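Local coordinates for protein cellulase (Clostridium cellulovorans, PDB 6UI3) that probably cleaves internal beta-1,4 links of cellulose and related plant polysaccharides, this chain being the glycoside hydrolase family 5 catalytic part of a longer protein, at residues E71-I74 with T79-P82; A199-P204 with D250-M255; A223-N228 with K288-T293. One frame throughout, in Å; residues are numbered along the deposited sequence.

Contact 1 of 3, residues E71-I74 with T79-P82; sequences ENYI and TIDP
T79 O is met by two neighbouring residues: I74 N gives it a hydrogen bond of 2.8 Å, and Y73 CA offers a CA-H...O contact to T79 O at 3.1 Å. The reciprocal bond runs from D81 N to N72 O, 2.9 Å long and nearly straight (165° at the hydrogen), and the CA-H of I80 also points at N72 O. The two bonds frame Y73 and I80 as the non-hydrogen-bonded pair of a single antiparallel bridge, which pinches off the turn ahead of helix 82-96. I74 carries most of the side-chain packing. With its chi1 at 68°, CG1 and CD1 are directed to T79 and CG2 to D81: I74 CD1 comes 3.8 Å from T79 CG2, while I74 CG2 presses on D81, 3.5 Å from D81 CA. The I74 and D81 side chains meet at about a right angle. Y73 turns the edge of its ring to I80, with Y73 CE1 4.2 Å from I80 CG1; both side chains also touch V130 of helix 120-137, and Y73 OH is hydrogen-bonded to E126. On the polar side one water donates both its protons, to N72 OD1 at 2.8 Å and to D81 OD2 at 2.7 Å, joining an amide to a carboxylate that do not bond directly. The other carboxylate oxygen, D81 OD1, accepts from A83 N, which makes D81 the N-cap of helix 82-96. D81 thus serves three ends at once: its N-H closes the bridge, one oxygen holds the water, and the other caps the helix. The turn is thereby coupled to the start of the helix, and the helix N terminus would probably favour a charged carboxylate on D81.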
loop_
_atom_site.group_PDB
_atom_site.type_symbol
_atom_site.label_atom_id
_atom_site.label_comp_id
_atom_site.label_asym_id
_atom_site.label_seq_id
_atom_site.Cartn_x
_atom_site.Cartn_y
_atom_site.Cartn_z
ATOM N N GLU A 71 -12.718 7.821 12.277
ATOM C CA GLU A 71 -13.769 7.373 13.186
ATOM C C GLU A 71 -13.259 7.286 14.612
ATOM O O GLU A 71 -14.024 6.920 15.514
ATOM C CB GLU A 71 -14.358 6.028 12.741
ATOM C CG GLU A 71 -14.924 6.073 11.320
ATOM C CD GLU A 71 -15.565 4.777 10.841
ATOM O OE1 GLU A 71 -15.094 3.690 11.159
ATOM O OE2 GLU A 71 -16.564 4.866 10.107
ATOM N N ASN A 72 -11.993 7.647 14.843
ATOM C CA ASN A 72 -11.358 7.544 16.152
ATOM C C ASN A 72 -10.752 8.856 16.620
ATOM O O ASN A 72 -9.783 8.868 17.401
ATOM C CB ASN A 72 -10.348 6.409 16.169
ATOM C CG ASN A 72 -11.017 5.094 16.275
ATOM O OD1 ASN A 72 -11.344 4.649 17.373
ATOM N ND2 ASN A 72 -11.289 4.468 15.139
ATOM N N TYR A 73 -11.329 9.971 16.211
ATOM C CA TYR A 73 -10.949 11.267 16.760
ATOM C C TYR A 73 -11.743 11.520 18.038
ATOM O O TYR A 73 -12.961 11.333 18.076
ATOM C CB TYR A 73 -11.235 12.378 15.759
ATOM C CG TYR A 73 -10.462 12.334 14.442
ATOM C CD1 TYR A 73 -9.206 11.749 14.328
ATOM C CD2 TYR A 73 -11.001 12.930 13.310
ATOM C CE1 TYR A 73 -8.518 11.766 13.114
ATOM C CE2 TYR A 73 -10.325 12.935 12.107
ATOM C CZ TYR A 73 -9.082 12.356 12.014
ATOM O OH TYR A 73 -8.366 12.343 10.836
ATOM N N ILE A 74 -11.054 11.997 19.075
ATOM C CA ILE A 74 -11.674 12.172 20.392
ATOM C C ILE A 74 -12.090 13.605 20.677
ATOM O O ILE A 74 -12.637 13.879 21.752
ATOM C CB ILE A 74 -10.754 11.632 21.506
ATOM C CG1 ILE A 74 -9.496 12.495 21.657
ATOM C CG2 ILE A 74 -10.436 10.189 21.224
ATOM C CD1 ILE A 74 -8.564 12.020 22.751
ATOM N N THR A 79 -7.564 14.736 17.120
ATOM C CA THR A 79 -6.760 13.979 18.078
ATOM C C THR A 79 -7.174 12.516 18.040
ATOM O O THR A 79 -8.344 12.194 18.246
ATOM C CB THR A 79 -6.938 14.536 19.485
ATOM O OG1 THR A 79 -6.550 15.908 19.524
ATOM C CG2 THR A 79 -6.095 13.742 20.494
ATOM N N ILE A 80 -6.219 11.627 17.813
ATOM C CA ILE A 80 -6.495 10.202 17.688
ATOM C C ILE A 80 -6.585 9.563 19.071
ATOM O O ILE A 80 -5.730 9.780 19.932
ATOM C CB ILE A 80 -5.406 9.537 16.828
ATOM C CG1 ILE A 80 -5.432 10.115 15.400
ATOM C CG2 ILE A 80 -5.562 8.023 16.829
ATOM C CD1 ILE A 80 -4.143 9.914 14.612
ATOM N N ASP A 81 -7.599 8.753 19.268
ATOM C CA ASP A 81 -7.749 7.997 20.510
ATOM C C ASP A 81 -6.508 7.166 20.781
ATOM O O ASP A 81 -6.152 6.321 19.947
ATOM C CB ASP A 81 -8.958 7.077 20.330
ATOM C CG ASP A 81 -9.350 6.342 21.595
ATOM O OD1 ASP A 81 -8.540 6.253 22.534
ATOM O OD2 ASP A 81 -10.482 5.817 21.625
ATOM N N PRO A 82 -5.846 7.330 21.929
ATOM C CA PRO A 82 -4.687 6.473 22.243
ATOM C C PRO A 82 -4.969 4.985 22.143
ATOM O O PRO A 82 -4.061 4.210 21.819
ATOM C CB PRO A 82 -4.306 6.913 23.666
ATOM C CG PRO A 82 -4.712 8.390 23.690
ATOM C CD PRO A 82 -6.027 8.393 22.936
HETATM O O HOH W 1 -12.209 6.037 19.584
#

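Contact 2 of 3, residues A199-P204 with D250-M255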
loop_
_atom_site.group_PDB
_atom_site.type_symbol
_atom_site.label_atom_id
_atom_site.label_comp_id
_atom_site.label_asym_id
_atom_site.label_seq_id
_atom_site.Cartn_x
_atom_site.Cartn_y
_atom_site.Cartn_z
ATOM N N ALA A 199 -3.112 6.763 -6.718
ATOM C CA ALA A 199 -2.003 5.811 -6.840
ATOM C C ALA A 199 -1.982 5.165 -8.225
ATOM O O ALA A 199 -1.550 4.026 -8.408
ATOM C CB ALA A 199 -1.990 4.766 -5.716
ATOM N N SER A 200 -2.448 5.889 -9.232
ATOM C CA SER A 200 -2.581 5.345 -10.572
ATOM C C SER A 200 -1.259 5.311 -11.331
ATOM O O SER A 200 -0.413 6.209 -11.221
ATOM C CB SER A 200 -3.563 6.217 -11.363
ATOM O OG SER A 200 -3.768 5.716 -12.665
ATOM N N SER A 201 -1.129 4.281 -12.166
ATOM C CA SER A 201 -0.052 4.156 -13.133
ATOM C C SER A 201 -0.422 4.669 -14.518
ATOM O O SER A 201 0.402 4.571 -15.434
ATOM C CB SER A 201 0.419 2.699 -13.225
ATOM O OG SER A 201 -0.583 1.856 -13.766
ATOM N N ASP A 202 -1.630 5.195 -14.719
ATOM C CA ASP A 202 -1.943 5.777 -16.020
ATOM C C ASP A 202 -1.024 6.974 -16.244
ATOM O O ASP A 202 -0.762 7.755 -15.326
ATOM C CB ASP A 202 -3.400 6.254 -16.112
ATOM C CG ASP A 202 -4.420 5.154 -15.881
ATOM O OD1 ASP A 202 -4.231 4.049 -16.423
ATOM O OD2 ASP A 202 -5.434 5.426 -15.185
ATOM N N TYR A 203 -0.588 7.145 -17.491
ATOM C CA TYR A 203 0.453 8.125 -17.772
ATOM C C TYR A 203 0.118 9.541 -17.308
ATOM O O TYR A 203 1.017 10.208 -16.774
ATOM C CB TYR A 203 0.898 8.097 -19.247
ATOM C CG TYR A 203 2.122 8.951 -19.401
ATOM C CD1 TYR A 203 3.336 8.533 -18.883
ATOM C CD2 TYR A 203 2.052 10.209 -19.977
ATOM C CE1 TYR A 203 4.454 9.328 -18.957
ATOM C CE2 TYR A 203 3.175 11.023 -20.047
ATOM C CZ TYR A 203 4.371 10.562 -19.540
ATOM O OH TYR A 203 5.501 11.332 -19.579
ATOM N N PRO A 204 -1.101 10.062 -17.458
ATOM C CA PRO A 204 -1.323 11.452 -17.022
ATOM C C PRO A 204 -1.066 11.683 -15.544
ATOM O O PRO A 204 -0.562 12.742 -15.140
ATOM C CB PRO A 204 -2.776 11.722 -17.417
ATOM C CG PRO A 204 -3.008 10.820 -18.571
ATOM C CD PRO A 204 -2.259 9.546 -18.217
ATOM N N ASP A 250 3.719 -4.857 -19.325
ATOM C CA ASP A 250 5.112 -4.568 -19.645
ATOM C C ASP A 250 5.308 -3.097 -20.008
ATOM O O ASP A 250 6.267 -2.460 -19.554
ATOM C CB ASP A 250 5.585 -5.474 -20.781
ATOM C CG ASP A 250 7.056 -5.347 -21.019
ATOM O OD1 ASP A 250 7.813 -5.946 -20.237
ATOM O OD2 ASP A 250 7.480 -4.627 -21.942
ATOM N N LYS A 251 4.401 -2.540 -20.821
ATOM C CA LYS A 251 4.503 -1.134 -21.205
ATOM C C LYS A 251 4.420 -0.232 -19.985
ATOM O O LYS A 251 5.195 0.725 -19.843
ATOM C CB LYS A 251 3.395 -0.799 -22.207
ATOM C CG LYS A 251 3.346 0.667 -22.688
ATOM C CD LYS A 251 2.295 0.871 -23.765
ATOM C CE LYS A 251 0.897 0.885 -23.183
ATOM N NZ LYS A 251 -0.134 0.825 -24.272
ATOM N N THR A 252 3.489 -0.532 -19.085
ATOM C CA THR A 252 3.310 0.291 -17.894
ATOM C C THR A 252 4.567 0.273 -17.045
ATOM O O THR A 252 5.026 1.316 -16.574
ATOM C CB THR A 252 2.109 -0.206 -17.082
ATOM O OG1 THR A 252 0.906 -0.095 -17.847
ATOM C CG2 THR A 252 1.915 0.591 -15.799
ATOM N N PHE A 253 5.148 -0.912 -16.841
ATOM C CA PHE A 253 6.321 -1.017 -15.976
ATOM C C PHE A 253 7.548 -0.376 -16.609
ATOM O O PHE A 253 8.338 0.278 -15.916
ATOM C CB PHE A 253 6.575 -2.473 -15.558
ATOM C CG PHE A 253 5.779 -2.882 -14.349
ATOM C CD1 PHE A 253 4.548 -3.491 -14.501
ATOM C CD2 PHE A 253 6.236 -2.594 -13.067
ATOM C CE1 PHE A 253 3.789 -3.834 -13.412
ATOM C CE2 PHE A 253 5.472 -2.921 -11.963
ATOM C CZ PHE A 253 4.249 -3.553 -12.140
ATOM N N ARG A 254 7.731 -0.541 -17.922
ATOM C CA ARG A 254 8.821 0.170 -18.579
ATOM C C ARG A 254 8.668 1.686 -18.416
ATOM O O ARG A 254 9.657 2.403 -18.251
ATOM C CB ARG A 254 8.883 -0.202 -20.061
ATOM C CG ARG A 254 9.405 -1.598 -20.355
ATOM C CD ARG A 254 9.485 -1.856 -21.829
ATOM N NE ARG A 254 9.895 -3.221 -22.177
ATOM C CZ ARG A 254 11.143 -3.601 -22.383
ATOM N NH1 ARG A 254 12.138 -2.753 -22.240
ATOM N NH2 ARG A 254 11.389 -4.851 -22.722
ATOM N N MET A 255 7.433 2.187 -18.493
ATOM C CA MET A 255 7.199 3.619 -18.338
ATOM C C MET A 255 7.497 4.078 -16.912
ATOM O O MET A 255 8.110 5.138 -16.719
ATOM C CB MET A 255 5.770 3.926 -18.783
ATOM C CG MET A 255 5.317 5.361 -18.575
ATOM S SD MET A 255 4.757 5.686 -16.907
ATOM C CE MET A 255 3.292 4.658 -16.842
HETATM O O HOH W 2 -1.367 1.263 -16.344
#
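In the outer helical layer of the TIM barrel, the loop after strand 192-195 that leads into helix 203-208 packs against one side of helix 243-261, S201 and Y203 meeting T252 and M255. The first pair is close: S201 OG lies 3.5 Å from T252 CG2, and S201 CB touches the same methyl. T252 OG1 turns beside its own backbone N (chi1 -62°), where it is hydrogen-bonded to F248 O one turn back, and this leaves the methyl anti to that N, facing S201. A water joins the two hydroxyl groups: it donates to T252 OG1 at 3.0 Å and lies 2.8 Å from S201 OG. The polar edge of this largely buried pair is therefore bridged by solvent while its carbons pack directly. Just before the short helix, S200 OG accepts the N-H of D202, 3.0 Å from D202 N, forming an ST turn. In this eight-stranded beta/alpha barrel, helix 203-208 follows strand 192-195, and helix 243-261 follows strand 217-222 by way of the short helix 227-230; the two strands are neighbours in the barrel. One turn on from T252, M255 reaches both S201 and Y203. Y203 and M255 are each modelled in two conformers, and the following holds for one of them, so it is tentative. The M255 chain is bent at chi2 and chi3, which would bring M255 SD to the edge of the Y203 ring, 3.7 Å from Y203 CD1 and almost exactly in the ring plane, a Met-aromatic contact made at the rim. The same bend would carry the terminal methyl back toward the loop, where M255 CE approaches S201 O.

Contact 3 of 3, residues A223-N228 with K288-T293; sequences AYIPYN and KFYVST
The two backbones stay well apart, their closest CA atoms, I225 and Y290, being 9.3 Å from each other, and the gap between the loop after strand 217-222 and helix 280-296 is spanned mainly by the side chain of Y290. Y290 CG stands anti to the backbone N (chi1 -168°), sending the ring out from the helix until its hydroxyl meets A223. Y290 OH donates to A223 O at 2.7 Å, in the carbonyl plane and on a lone pair, with a C=O...O angle of 130°. The A223 methyl lies alongside the same group, A223 CB being 3.3 Å from Y290 OH. Next along the loop, I225 crosses the tyrosine at about a right angle, its CG1 4.2 Å from Y290 CE2. Between A223 and I225, Y224 is the centre of an inverse gamma turn, and a cis peptide precedes P226. The ring of Y290 is stacked with F272 and meets F253 edge-to-face, so aromatic neighbours from strand 267-272 and helix 243-261 help fix its plane. Buried here, the phenol spends its proton on a backbone carbonyl, which satisfies its polar end within a largely apolar setting of F272, F253 and I269 and fixes the loop to the helix.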
loop_
_atom_site.group_PDB
_atom_site.type_symbol
_atom_site.label_atom_id
_atom_site.label_comp_id
_atom_site.label_asym_id
_atom_site.label_seq_id
_atom_site.Cartn_x
_atom_site.Cartn_y
_atom_site.Cartn_z
ATOM N N ALA A 223 -1.769 -1.009 -9.054
ATOM C CA ALA A 223 -1.914 -1.344 -10.481
ATOM C C ALA A 223 -2.560 -2.721 -10.649
ATOM O O ALA A 223 -1.892 -3.748 -10.829
ATOM C CB ALA A 223 -0.571 -1.231 -11.211
ATOM N N TYR A 224 -3.888 -2.725 -10.587
ATOM C CA TYR A 224 -4.675 -3.919 -10.883
ATOM C C TYR A 224 -4.965 -3.873 -12.380
ATOM O O TYR A 224 -6.031 -3.451 -12.834
ATOM C CB TYR A 224 -5.958 -3.906 -10.082
ATOM C CG TYR A 224 -5.849 -3.810 -8.574
ATOM C CD1 TYR A 224 -5.987 -4.937 -7.783
ATOM C CD2 TYR A 224 -5.689 -2.587 -7.946
ATOM C CE1 TYR A 224 -5.955 -4.852 -6.400
ATOM C CE2 TYR A 224 -5.652 -2.487 -6.554
ATOM C CZ TYR A 224 -5.796 -3.625 -5.781
ATOM O OH TYR A 224 -5.813 -3.555 -4.408
ATOM N N ILE A 225 -3.977 -4.292 -13.160
ATOM C CA ILE A 225 -3.983 -4.028 -14.597
ATOM C C ILE A 225 -3.719 -5.295 -15.394
ATOM O O ILE A 225 -2.962 -6.167 -14.935
ATOM C CB ILE A 225 -2.958 -2.936 -14.980
ATOM C CG1 ILE A 225 -1.536 -3.314 -14.564
ATOM C CG2 ILE A 225 -3.396 -1.577 -14.396
ATOM C CD1 ILE A 225 -0.473 -2.390 -15.173
ATOM N N PRO A 226 -4.319 -5.437 -16.580
ATOM C CA PRO A 226 -5.387 -4.587 -17.106
ATOM C C PRO A 226 -6.657 -4.756 -16.273
ATOM O O PRO A 226 -6.952 -5.842 -15.781
ATOM C CB PRO A 226 -5.564 -5.072 -18.554
ATOM C CG PRO A 226 -5.000 -6.423 -18.581
ATOM C CD PRO A 226 -4.031 -6.580 -17.460
ATOM N N TYR A 227 -7.401 -3.669 -16.101
ATOM C CA TYR A 227 -8.533 -3.652 -15.185
ATOM C C TYR A 227 -9.569 -4.728 -15.491
ATOM O O TYR A 227 -10.080 -5.384 -14.575
ATOM C CB TYR A 227 -9.192 -2.263 -15.219
ATOM C CG TYR A 227 -10.503 -2.207 -14.487
ATOM C CD1 TYR A 227 -10.540 -2.214 -13.105
ATOM C CD2 TYR A 227 -11.706 -2.162 -15.173
ATOM C CE1 TYR A 227 -11.748 -2.186 -12.424
ATOM C CE2 TYR A 227 -12.911 -2.131 -14.499
ATOM C CZ TYR A 227 -12.916 -2.146 -13.132
ATOM O OH TYR A 227 -14.133 -2.116 -12.470
ATOM N N ASN A 228 -9.953 -4.894 -16.758
ATOM C CA ASN A 228 -11.085 -5.775 -17.043
ATOM C C ASN A 228 -10.806 -7.218 -16.662
ATOM O O ASN A 228 -11.733 -7.941 -16.283
ATOM C CB ASN A 228 -11.508 -5.657 -18.504
ATOM C CG ASN A 228 -12.273 -4.390 -18.784
ATOM O OD1 ASN A 228 -12.922 -3.826 -17.904
ATOM N ND2 ASN A 228 -12.225 -3.948 -20.030
ATOM N N LYS A 288 2.798 -14.668 -11.954
ATOM C CA LYS A 288 4.197 -14.901 -12.296
ATOM C C LYS A 288 4.716 -13.804 -13.221
ATOM O O LYS A 288 5.773 -13.212 -12.985
ATOM C CB LYS A 288 4.319 -16.276 -12.960
ATOM C CG LYS A 288 5.670 -16.577 -13.582
ATOM C CD LYS A 288 6.740 -16.739 -12.535
ATOM C CE LYS A 288 8.125 -16.883 -13.168
ATOM N NZ LYS A 288 8.255 -18.056 -14.069
ATOM N N PHE A 289 3.969 -13.523 -14.293
ATOM C CA PHE A 289 4.393 -12.504 -15.245
ATOM C C PHE A 289 4.510 -11.144 -14.575
ATOM O O PHE A 289 5.480 -10.407 -14.786
ATOM C CB PHE A 289 3.402 -12.417 -16.412
ATOM C CG PHE A 289 3.822 -11.446 -17.459
ATOM C CD1 PHE A 289 4.632 -11.846 -18.496
ATOM C CD2 PHE A 289 3.469 -10.118 -17.380
ATOM C CE1 PHE A 289 5.066 -10.940 -19.454
ATOM C CE2 PHE A 289 3.878 -9.216 -18.342
ATOM C CZ PHE A 289 4.677 -9.619 -19.362
ATOM N N TYR A 290 3.494 -10.780 -13.796
ATOM C CA TYR A 290 3.439 -9.470 -13.156
ATOM C C TYR A 290 4.623 -9.274 -12.225
ATOM O O TYR A 290 5.348 -8.276 -12.318
ATOM C CB TYR A 290 2.116 -9.364 -12.388
ATOM C CG TYR A 290 1.754 -7.988 -11.901
ATOM C CD1 TYR A 290 2.458 -7.380 -10.862
ATOM C CD2 TYR A 290 0.698 -7.300 -12.463
ATOM C CE1 TYR A 290 2.128 -6.114 -10.415
ATOM C CE2 TYR A 290 0.363 -6.026 -12.016
ATOM C CZ TYR A 290 1.079 -5.446 -10.981
ATOM O OH TYR A 290 0.766 -4.181 -10.500
ATOM N N VAL A 291 4.841 -10.219 -11.314
ATOM C CA VAL A 291 5.924 -10.059 -10.353
ATOM C C VAL A 291 7.274 -10.111 -11.057
ATOM O O VAL A 291 8.198 -9.377 -10.691
ATOM C CB VAL A 291 5.801 -11.058 -9.189
ATOM C CG1 VAL A 291 6.982 -10.939 -8.239
ATOM C CG2 VAL A 291 4.504 -10.809 -8.435
ATOM N N SER A 292 7.435 -10.981 -12.059
ATOM C CA SER A 292 8.696 -11.009 -12.792
ATOM C C SER A 292 8.993 -9.659 -13.434
ATOM O O SER A 292 10.129 -9.165 -13.377
ATOM C CB SER A 292 8.662 -12.096 -13.858
ATOM O OG SER A 292 9.834 -12.033 -14.654
ATOM N N THR A 293 7.994 -9.060 -14.070
ATOM C CA THR A 293 8.181 -7.778 -14.739
ATOM C C THR A 293 8.522 -6.689 -13.732
ATOM O O THR A 293 9.451 -5.903 -13.944
ATOM C CB THR A 293 6.909 -7.427 -15.530
ATOM O OG1 THR A 293 6.630 -8.464 -16.476
ATOM C CG2 THR A 293 7.090 -6.123 -16.290
#

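Overall arrangement
From the N terminus, contact 1 comes first and closes a four-residue turn between strand 62-65 and helix 82-96, complete before the other two begin. Contacts 2 and 3 cross along the chain: 199-204, 223-228, 250-255 and 288-293 alternate, each contact spanning one segment of the other. Contact 2 joins the loop after strand 192-195 to helix 243-261; contact 3 joins the loop after strand 217-222 to helix 280-296. Their centres are 11 Å apart and they touch, F253 packing on T293 and T252 on I225. Contact 1 lies on the opposite side of the chain's centre from both, its centre about 37 Å from each of theirs.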